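PDB 5C2V: hydrazine synthase subunit gamma from Candidatus Kuenenia stuttgartiensis, which carries two c-type hemes and catalyses the first half-reaction of hydrazine synthesis, the three-electron reduction of nitric oxide to hydroxylamine. Local coordinates for residues E16-E21 and V43-F48. Residues are numbered along the deposited sequence; the frame is centred on the assembly and turned at random.
Sequences EPLGRE and VRYGQF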
loop_
_atom_site.group_PDB
_atom_site.type_symbol
_atom_site.label_atom_id
_atom_site.label_comp_id
_atom_site.label_asym_id
_atom_site.label_seq_id
_atom_site.Cartn_x
_atom_site.Cartn_y
_atom_site.Cartn_z
ATOM N N GLU C 16 17.746 -21.219 -49.114
ATOM C CA GLU C 16 17.986 -21.092 -47.679
ATOM C C GLU C 16 19.291 -20.347 -47.419
ATOM O O GLU C 16 20.250 -20.484 -48.178
ATOM C CB GLU C 16 18.016 -22.469 -47.011
ATOM C CG GLU C 16 16.684 -23.202 -47.034
ATOM C CD GLU C 16 16.716 -24.497 -46.246
ATOM O OE1 GLU C 16 15.752 -25.284 -46.352
ATOM O OE2 GLU C 16 17.705 -24.726 -45.518
ATOM N N PRO C 17 19.330 -19.548 -46.341
ATOM C CA PRO C 17 20.516 -18.755 -46.004
ATOM C C PRO C 17 21.611 -19.575 -45.328
ATOM O O PRO C 17 21.441 -20.774 -45.108
ATOM C CB PRO C 17 19.963 -17.702 -45.045
ATOM C CG PRO C 17 18.826 -18.388 -44.374
ATOM C CD PRO C 17 18.212 -19.284 -45.418
ATOM N N LEU C 18 22.723 -18.922 -45.004
ATOM C CA LEU C 18 23.836 -19.580 -44.330
ATOM C C LEU C 18 23.506 -19.833 -42.864
ATOM O O LEU C 18 22.773 -19.064 -42.244
ATOM C CB LEU C 18 25.109 -18.737 -44.445
ATOM C CG LEU C 18 25.601 -18.423 -45.859
ATOM C CD1 LEU C 18 26.789 -17.477 -45.815
ATOM C CD2 LEU C 18 25.957 -19.700 -46.603
ATOM N N GLY C 19 24.055 -20.910 -42.316
ATOM C CA GLY C 19 23.800 -21.273 -40.934
ATOM C C GLY C 19 24.513 -20.380 -39.938
ATOM O O GLY C 19 25.208 -19.435 -40.316
ATOM N N ARG C 20 24.330 -20.679 -38.657
ATOM C CA ARG C 20 24.957 -19.914 -37.585
ATOM C C ARG C 20 26.451 -20.199 -37.485
ATOM O O ARG C 20 27.269 -19.279 -37.471
ATOM C CB ARG C 20 24.284 -20.229 -36.249
ATOM C CG ARG C 20 24.807 -19.418 -35.080
ATOM C CD ARG C 20 24.235 -19.933 -33.772
ATOM N NE ARG C 20 24.543 -19.051 -32.652
ATOM C CZ ARG C 20 24.205 -19.305 -31.392
ATOM N NH1 ARG C 20 23.553 -20.418 -31.091
ATOM N NH2 ARG C 20 24.521 -18.447 -30.434
ATOM N N GLU C 21 26.786 -21.486 -37.420
ATOM C CA GLU C 21 28.160 -21.951 -37.255
ATOM C C GLU C 21 28.829 -21.331 -36.028
ATOM O O GLU C 21 28.216 -21.232 -34.965
ATOM C CB GLU C 21 28.979 -21.660 -38.516
ATOM C CG GLU C 21 28.387 -22.265 -39.780
ATOM C CD GLU C 21 29.379 -22.321 -40.926
ATOM O OE1 GLU C 21 29.172 -21.607 -41.930
ATOM O OE2 GLU C 21 30.361 -23.085 -40.823
ATOM N N VAL C 43 27.030 -13.821 -52.861
ATOM C CA VAL C 43 26.497 -12.458 -52.855
ATOM C C VAL C 43 25.058 -12.370 -52.324
ATOM O O VAL C 43 24.706 -11.414 -51.625
ATOM C CB VAL C 43 26.567 -11.831 -54.273
ATOM C CG1 VAL C 43 25.760 -12.645 -55.272
ATOM C CG2 VAL C 43 26.102 -10.380 -54.251
ATOM N N ARG C 44 24.236 -13.368 -52.631
ATOM C CA ARG C 44 22.836 -13.343 -52.220
ATOM C C ARG C 44 22.709 -13.576 -50.717
ATOM O O ARG C 44 21.898 -12.932 -50.047
ATOM C CB ARG C 44 22.024 -14.384 -52.992
ATOM C CG ARG C 44 20.527 -14.118 -52.981
ATOM C CD ARG C 44 19.788 -15.014 -53.961
ATOM N NE ARG C 44 18.435 -14.532 -54.223
ATOM C CZ ARG C 44 17.361 -14.902 -53.533
ATOM N NH1 ARG C 44 17.477 -15.765 -52.535
ATOM N NH2 ARG C 44 16.169 -14.409 -53.843
ATOM N N TYR C 45 23.515 -14.500 -50.199
ATOM C CA TYR C 45 23.589 -14.739 -48.762
ATOM C C TYR C 45 23.964 -13.447 -48.048
ATOM O O TYR C 45 23.407 -13.109 -47.000
ATOM C CB TYR C 45 24.607 -15.835 -48.441
ATOM C CG TYR C 45 24.330 -17.164 -49.107
ATOM C CD1 TYR C 45 23.363 -18.027 -48.606
ATOM C CD2 TYR C 45 25.041 -17.561 -50.232
ATOM C CE1 TYR C 45 23.109 -19.244 -49.210
ATOM C CE2 TYR C 45 24.794 -18.777 -50.843
ATOM C CZ TYR C 45 23.827 -19.615 -50.327
ATOM O OH TYR C 45 23.577 -20.826 -50.931
ATOM N N GLY C 46 24.914 -12.728 -48.638
ATOM C CA GLY C 46 25.338 -11.441 -48.125
ATOM C C GLY C 46 24.209 -10.431 -48.142
ATOM O O GLY C 46 24.082 -9.623 -47.224
ATOM N N GLN C 47 23.387 -10.476 -49.188
ATOM C CA GLN C 47 22.228 -9.594 -49.269
ATOM C C GLN C 47 21.242 -9.907 -48.145
ATOM O O GLN C 47 20.647 -9.000 -47.555
ATOM C CB GLN C 47 21.537 -9.718 -50.629
ATOM C CG GLN C 47 20.458 -8.668 -50.866
ATOM C CD GLN C 47 19.738 -8.850 -52.187
ATOM O OE1 GLN C 47 19.626 -9.964 -52.700
ATOM N NE2 GLN C 47 19.245 -7.752 -52.748
ATOM N N PHE C 48 21.079 -11.193 -47.845
ATOM C CA PHE C 48 20.199 -11.606 -46.755
ATOM C C PHE C 48 20.714 -11.105 -45.413
ATOM O O PHE C 48 19.967 -10.500 -44.645
ATOM C CB PHE C 48 20.046 -13.126 -46.715
ATOM C CG PHE C 48 19.232 -13.616 -45.549
ATOM C CD1 PHE C 48 17.856 -13.454 -45.531
ATOM C CD2 PHE C 48 19.843 -14.228 -44.467
ATOM C CE1 PHE C 48 17.104 -13.897 -44.458
ATOM C CE2 PHE C 48 19.096 -14.676 -43.392
ATOM C CZ PHE C 48 17.725 -14.510 -43.388
#
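The phenol ring of Tyr45 meets Leu18 over one face and the backbone of Glu16 and Pro17 at its edge. Leu18 CD2 lies 3.9 Å from the ring centroid, a CH-pi contact displaced toward the rim. The branched leucine suits this place because CD1 of the same fork also reaches Tyr45 CB, so one side chain covers both the ring and its root. The CB of Tyr45 points toward the loop, and chi1 (-58°) sets CG anti to the carbonyl carbon. Pro17 CA sits in the ring plane, 3.9 Å from Tyr45 CD1. Glu16 O lies near that plane, 3.3 Å from Tyr45 CE1, where the weakly positive C-H rim probably favours it. Nearly one helical turn on, Phe48, wholly apolar and buried, meets Pro17 obliquely, with Pro17 CB 3.5 Å from Phe48 CD2. The compact pyrrolidine ring thus offers its CA to one aromatic and its CB and CG to the next. Trp15 of the same chain touches both aromatics; Leu320 of the beta subunit packs on Pro17 and Phe48, and Val9 of the alpha subunit on Glu16. The contact therefore joins the loop following strand 4-10 to helix 43-51 where three subunits meet, with the Phe48 side chain about 12 Å from a heme c, through dispersion and CH-pi attraction that depend on close fit rather than on directional polar bonds.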